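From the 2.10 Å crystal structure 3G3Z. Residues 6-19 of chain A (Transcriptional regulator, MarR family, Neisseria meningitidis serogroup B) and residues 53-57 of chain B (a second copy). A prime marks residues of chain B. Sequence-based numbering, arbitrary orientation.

Chain A (6-19) LDQLGTRINLICNV
Chain B (53-57) EKWSL

Contact between a helix of chain A (6-19) and the end of a helix in its second copy (53′-57′), burying 404 Å² summed over both sides. Residues 6-19 are helical throughout (phi/psi near -65/-40), with i to i+4 hydrogen bonds such as Gly10 N to Leu6 O, 2.8 Å. Lys54′ is still helical (-57/-50); Trp55′ (-98/12) is the first residue to leave helical angles, Ser56′ is left-handed (56/48) and Leu57′ extended (-117/142). Thr11 CA lies 5.4 Å from Trp55′ CA and Leu15 CA 5.9 Å from Ser56′ CA, so one helical turn in chain A matches one residue step in chain B.

One salt bridge crosses the contact: Lys54′, with chi1 to chi3 t and chi4 p, brings NZ to 2.9 Å from Asp7 OD2 (chi1 t, chi2 86°), a hydrogen-bonded pair that matches the charge of the buried Asp7.

In the aromatic packing, Trp55′ (chi1 m, chi2 97°) swings its indole against the helix. Thr11, chi1 p, sets CG2 over one face, 3.6 Å from the six-membered-ring centroid and 6° off the normal, a CH-pi contact; Asp7 OD1 meets the ring edge, 3.4 Å from Trp55′ CZ2. Gly10 C is 3.5 Å from Trp55′ CZ3; an ideal CB on Gly10 would sit only 3.1 Å from that CZ3, so glycine gives the ring room. Thr11 CG2 also packs 3.8 Å from Lys54′ CG.

A single water joins the two backbones: it donates to Thr11 O and Lys54′ O, both 2.7 Å from its O, and accepts from Ser56′ OG at 2.6 Å.

Ser56′ (chi1 m) points its CB toward the helix, with OG 3.5 Å from Leu15 CA; a short side chain suits this close approach. Asn18 CB (chi1 t) is 4.0 Å from Ser56′ CB. Asn14 (chi1 m) turns ND2 back to donate to Gly10 O, 3.0 Å, a bond within its own helix.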

ATOM      1  N   LEU A   6      -3.175  10.015  11.941  1.00 26.39           N
ATOM      2  CA  LEU A   6      -3.682   8.919  11.135  1.00 26.07           C
ATOM      3  C   LEU A   6      -3.669   9.300   9.665  1.00 23.66           C
ATOM      4  O   LEU A   6      -3.332   8.485   8.806  1.00 23.53           O
ATOM      5  CB  LEU A   6      -5.107   8.586  11.583  1.00 25.74           C
ATOM      6  CG  LEU A   6      -5.734   7.187  11.477  1.00 28.47           C
ATOM      7  CD1 LEU A   6      -7.008   7.191  10.618  1.00 27.34           C
ATOM      8  CD2 LEU A   6      -4.738   6.097  11.060  1.00 23.98           C
ATOM      9  N   ASP A   7      -4.034  10.546   9.388  1.00 21.24           N
ATOM     10  CA  ASP A   7      -4.061  11.051   8.026  1.00 20.69           C
ATOM     11  C   ASP A   7      -2.635  11.079   7.484  1.00 19.31           C
ATOM     12  O   ASP A   7      -2.369  10.658   6.355  1.00 18.79           O
ATOM     13  CB  ASP A   7      -4.653  12.452   7.993  1.00 18.91           C
ATOM     14  CG  ASP A   7      -4.762  12.988   6.595  1.00 23.25           C
ATOM     15  OD1 ASP A   7      -5.778  12.708   5.933  1.00 21.42           O
ATOM     16  OD2 ASP A   7      -3.817  13.674   6.154  1.00 26.70           O
ATOM     17  N   GLN A   8      -1.724  11.560   8.322  1.00 17.99           N
ATOM     18  CA  GLN A   8      -0.331  11.684   7.968  1.00 18.53           C
ATOM     19  C   GLN A   8       0.312  10.331   7.737  1.00 18.39           C
ATOM     20  O   GLN A   8       1.136  10.184   6.838  1.00 19.72           O
ATOM     21  CB  GLN A   8       0.412  12.463   9.044  1.00 20.53           C
ATOM     22  CG  GLN A   8       0.360  13.956   8.833  1.00 24.80           C
ATOM     23  CD  GLN A   8       1.329  14.699   9.726  1.00 29.71           C
ATOM     24  OE1 GLN A   8       1.249  14.623  10.953  1.00 29.29           O
ATOM     25  NE2 GLN A   8       2.255  15.427   9.112  1.00 32.63           N
ATOM     26  N   LEU A   9      -0.085   9.346   8.539  1.00 19.03           N
ATOM     27  CA  LEU A   9       0.403   7.979   8.382  1.00 17.70           C
ATOM     28  C   LEU A   9      -0.176   7.330   7.126  1.00 16.15           C
ATOM     29  O   LEU A   9       0.560   6.757   6.316  1.00 18.20           O
ATOM     30  CB  LEU A   9       0.078   7.120   9.624  1.00 17.59           C
ATOM     31  CG  LEU A   9       0.558   5.660   9.534  1.00 19.47           C
ATOM     32  CD1 LEU A   9       2.075   5.590   9.696  1.00 15.27           C
ATOM     33  CD2 LEU A   9      -0.127   4.762  10.548  1.00 25.70           C
ATOM     34  N   GLY A  10      -1.492   7.420   6.975  1.00 13.73           N
ATOM     35  CA  GLY A  10      -2.201   6.761   5.872  1.00 13.58           C
ATOM     36  C   GLY A  10      -1.711   7.192   4.501  1.00 13.03           C
ATOM     37  O   GLY A  10      -1.523   6.360   3.608  1.00 13.73           O
ATOM     38  N   THR A  11      -1.501   8.496   4.330  1.00 12.83           N
ATOM     39  CA  THR A  11      -1.025   9.005   3.048  1.00 12.45           C
ATOM     40  C   THR A  11       0.396   8.504   2.769  1.00 12.97           C
ATOM     41  O   THR A  11       0.737   8.209   1.629  1.00 14.43           O
ATOM     42  CB  THR A  11      -1.039  10.542   2.974  1.00 12.80           C
ATOM     43  OG1 THR A  11      -0.192  11.075   4.001  1.00 20.36           O
ATOM     44  CG2 THR A  11      -2.449  11.109   3.127  1.00  7.85           C
ATOM     45  N   ARG A  12       1.219   8.404   3.811  1.00 15.70           N
ATOM     46  CA  ARG A  12       2.649   8.093   3.630  1.00 16.99           C
ATOM     47  C   ARG A  12       2.948   6.633   3.431  1.00 16.43           C
ATOM     48  O   ARG A  12       3.892   6.300   2.726  1.00 18.75           O
ATOM     49  CB  ARG A  12       3.494   8.636   4.790  1.00 13.74           C
ATOM     50  CG  ARG A  12       3.867  10.074   4.623  1.00 19.74           C
ATOM     51  CD  ARG A  12       4.326  10.695   5.936  1.00 21.18           C
ATOM     52  NE  ARG A  12       4.613  12.113   5.751  1.00 24.81           N
ATOM     53  CZ  ARG A  12       3.689  13.073   5.721  1.00 23.65           C
ATOM     54  NH1 ARG A  12       2.404  12.780   5.880  1.00 23.95           N
ATOM     55  NH2 ARG A  12       4.052  14.333   5.538  1.00 25.34           N
ATOM     56  N   ILE A  13       2.186   5.757   4.082  1.00 18.66           N
ATOM     57  CA  ILE A  13       2.363   4.312   3.868  1.00 17.12           C
ATOM     58  C   ILE A  13       1.849   3.920   2.491  1.00 16.09           C
ATOM     59  O   ILE A  13       2.443   3.075   1.816  1.00 14.90           O
ATOM     60  CB  ILE A  13       1.728   3.436   4.992  1.00 18.98           C
ATOM     61  CG1 ILE A  13       0.204   3.651   5.093  1.00 22.59           C
ATOM     62  CG2 ILE A  13       2.458   3.694   6.330  1.00 18.95           C
ATOM     63  CD1 ILE A  13      -0.535   2.672   6.006  1.00 22.58           C
ATOM     64  N   ASN A  14       0.754   4.554   2.064  1.00 16.36           N
ATOM     65  CA  ASN A  14       0.208   4.311   0.729  1.00 14.05           C
ATOM     66  C   ASN A  14       1.111   4.836  -0.380  1.00 14.30           C
ATOM     67  O   ASN A  14       1.119   4.285  -1.468  1.00 12.02           O
ATOM     68  CB  ASN A  14      -1.208   4.862   0.603  1.00 10.78           C
ATOM     69  CG  ASN A  14      -2.259   3.859   1.055  1.00 16.04           C
ATOM     70  OD1 ASN A  14      -2.695   3.001   0.280  1.00 16.65           O
ATOM     71  ND2 ASN A  14      -2.685   3.972   2.308  1.00 10.51           N
ATOM     72  N   LEU A  15       1.894   5.879  -0.090  1.00 15.83           N
ATOM     73  CA  LEU A  15       2.882   6.384  -1.049  1.00 15.46           C
ATOM     74  C   LEU A  15       4.040   5.387  -1.215  1.00 15.73           C
ATOM     75  O   LEU A  15       4.413   5.047  -2.336  1.00 15.87           O
ATOM     76  CB  LEU A  15       3.398   7.773  -0.633  1.00 15.37           C
ATOM     77  CG  LEU A  15       4.545   8.435  -1.415  1.00 20.59           C
ATOM     78  CD1 LEU A  15       4.202   8.625  -2.895  1.00 20.58           C
ATOM     79  CD2 LEU A  15       4.914   9.778  -0.783  1.00 19.28           C
ATOM     80  N   ILE A  16       4.600   4.913  -0.106  1.00 15.62           N
ATOM     81  CA  ILE A  16       5.667   3.910  -0.179  1.00 17.08           C
ATOM     82  C   ILE A  16       5.160   2.680  -0.944  1.00 16.60           C
ATOM     83  O   ILE A  16       5.800   2.223  -1.904  1.00 18.33           O
ATOM     84  CB  ILE A  16       6.204   3.524   1.226  1.00 14.79           C
ATOM     85  CG1 ILE A  16       6.629   4.765   2.022  1.00 16.81           C
ATOM     86  CG2 ILE A  16       7.365   2.562   1.118  1.00 19.21           C
ATOM     87  CD1 ILE A  16       7.832   5.520   1.477  1.00 17.01           C
ATOM     88  N   CYS A  17       3.999   2.169  -0.538  1.00 19.32           N
ATOM     89  CA  CYS A  17       3.360   1.030  -1.211  1.00 19.58           C
ATOM     90  C   CYS A  17       3.221   1.264  -2.723  1.00 19.23           C
ATOM     91  O   CYS A  17       3.553   0.398  -3.527  1.00 17.99           O
ATOM     92  CB  CYS A  17       1.994   0.756  -0.581  1.00 20.33           C
ATOM     93  SG  CYS A  17       1.197  -0.756  -1.150  1.00 34.04           S
ATOM     94  N   ASN A  18       2.745   2.447  -3.100  1.00 18.58           N
ATOM     95  CA  ASN A  18       2.648   2.851  -4.505  1.00 20.40           C
ATOM     96  C   ASN A  18       4.003   2.826  -5.236  1.00 21.33           C
ATOM     97  O   ASN A  18       4.118   2.308  -6.359  1.00 21.73           O
ATOM     98  CB  ASN A  18       2.066   4.266  -4.566  1.00 22.40           C
ATOM     99  CG  ASN A  18       1.627   4.658  -5.947  1.00 24.95           C
ATOM    100  OD1 ASN A  18       0.688   4.079  -6.505  1.00 30.61           O
ATOM    101  ND2 ASN A  18       2.286   5.662  -6.507  1.00 25.54           N
ATOM    102  N   VAL A  19       5.016   3.402  -4.589  1.00 18.91           N
ATOM    103  CA  VAL A  19       6.337   3.572  -5.184  1.00 20.15           C
ATOM    104  C   VAL A  19       7.033   2.222  -5.326  1.00 19.39           C
ATOM    105  O   VAL A  19       7.739   1.994  -6.303  1.00 20.38           O
ATOM    106  CB  VAL A  19       7.202   4.610  -4.395  1.00 19.41           C
ATOM    107  CG1 VAL A  19       8.616   4.673  -4.929  1.00 20.13           C
ATOM    108  CG2 VAL A  19       6.566   6.007  -4.495  1.00 17.69           C
TER
ATOM    109  N   GLU B  53      -3.367  12.818  -5.709  1.00 22.76           N
ATOM    110  CA  GLU B  53      -1.952  12.892  -5.332  1.00 25.83           C
ATOM    111  C   GLU B  53      -1.725  12.615  -3.854  1.00 24.79           C
ATOM    112  O   GLU B  53      -0.774  11.913  -3.481  1.00 22.62           O
ATOM    113  CB  GLU B  53      -1.353  14.244  -5.728  1.00 27.18           C
ATOM    114  CG  GLU B  53      -1.068  14.335  -7.222  1.00 34.13           C
ATOM    115  CD  GLU B  53      -0.670  15.731  -7.673  1.00 42.72           C
ATOM    116  OE1 GLU B  53      -0.667  16.667  -6.839  1.00 46.24           O
ATOM    117  OE2 GLU B  53      -0.365  15.891  -8.877  1.00 44.23           O
ATOM    118  N   LYS B  54      -2.603  13.164  -3.018  1.00 22.50           N
ATOM    119  CA  LYS B  54      -2.567  12.922  -1.580  1.00 22.35           C
ATOM    120  C   LYS B  54      -2.657  11.416  -1.248  1.00 21.70           C
ATOM    121  O   LYS B  54      -1.825  10.886  -0.496  1.00 18.29           O
ATOM    122  CB  LYS B  54      -3.703  13.689  -0.910  1.00 23.23           C
ATOM    123  CG  LYS B  54      -3.738  13.609   0.593  1.00 27.52           C
ATOM    124  CD  LYS B  54      -4.923  14.408   1.098  1.00 27.41           C
ATOM    125  CE  LYS B  54      -5.222  14.099   2.542  1.00 25.84           C
ATOM    126  NZ  LYS B  54      -4.209  14.669   3.471  1.00 24.46           N
ATOM    127  N   TRP B  55      -3.646  10.734  -1.828  1.00 19.03           N
ATOM    128  CA  TRP B  55      -3.871   9.323  -1.511  1.00 18.54           C
ATOM    129  C   TRP B  55      -3.267   8.317  -2.501  1.00 16.81           C
ATOM    130  O   TRP B  55      -3.538   7.121  -2.418  1.00 16.67           O
ATOM    131  CB  TRP B  55      -5.351   9.066  -1.224  1.00 17.99           C
ATOM    132  CG  TRP B  55      -5.771   9.784   0.036  1.00 16.68           C
ATOM    133  CD1 TRP B  55      -6.384  11.006   0.120  1.00 14.73           C
ATOM    134  CD2 TRP B  55      -5.536   9.360   1.386  1.00 17.61           C
ATOM    135  NE1 TRP B  55      -6.577  11.347   1.436  1.00 15.88           N
ATOM    136  CE2 TRP B  55      -6.065  10.360   2.235  1.00 16.37           C
ATOM    137  CE3 TRP B  55      -4.941   8.224   1.965  1.00 17.09           C
ATOM    138  CZ2 TRP B  55      -6.026  10.258   3.630  1.00 17.90           C
ATOM    139  CZ3 TRP B  55      -4.897   8.126   3.354  1.00 17.30           C
ATOM    140  CH2 TRP B  55      -5.439   9.137   4.171  1.00 19.53           C
ATOM    141  N   SER B  56      -2.408   8.813  -3.392  1.00 17.49           N
ATOM    142  CA  SER B  56      -1.714   7.980  -4.376  1.00 19.27           C
ATOM    143  C   SER B  56      -2.699   7.185  -5.232  1.00 19.54           C
ATOM    144  O   SER B  56      -2.543   5.978  -5.407  1.00 19.79           O
ATOM    145  CB  SER B  56      -0.717   7.032  -3.696  1.00 20.55           C
ATOM    146  OG  SER B  56       0.350   7.746  -3.083  1.00 21.92           O
ATOM    147  N   LEU B  57      -3.711   7.876  -5.751  1.00 18.90           N
ATOM    148  CA  LEU B  57      -4.703   7.275  -6.656  1.00 19.57           C
ATOM    149  C   LEU B  57      -4.660   7.927  -8.044  1.00 18.88           C
ATOM    150  O   LEU B  57      -4.489   9.152  -8.151  1.00 18.72           O
ATOM    151  CB  LEU B  57      -6.128   7.383  -6.077  1.00 18.46           C
ATOM    152  CG  LEU B  57      -6.467   6.635  -4.782  1.00 15.86           C
ATOM    153  CD1 LEU B  57      -7.851   7.007  -4.297  1.00 17.04           C
ATOM    154  CD2 LEU B  57      -6.342   5.117  -4.960  1.00 14.89           C
TER
HETATM  155  O   HOH W   1      -0.464   8.591  -0.768  1.00 16.36           O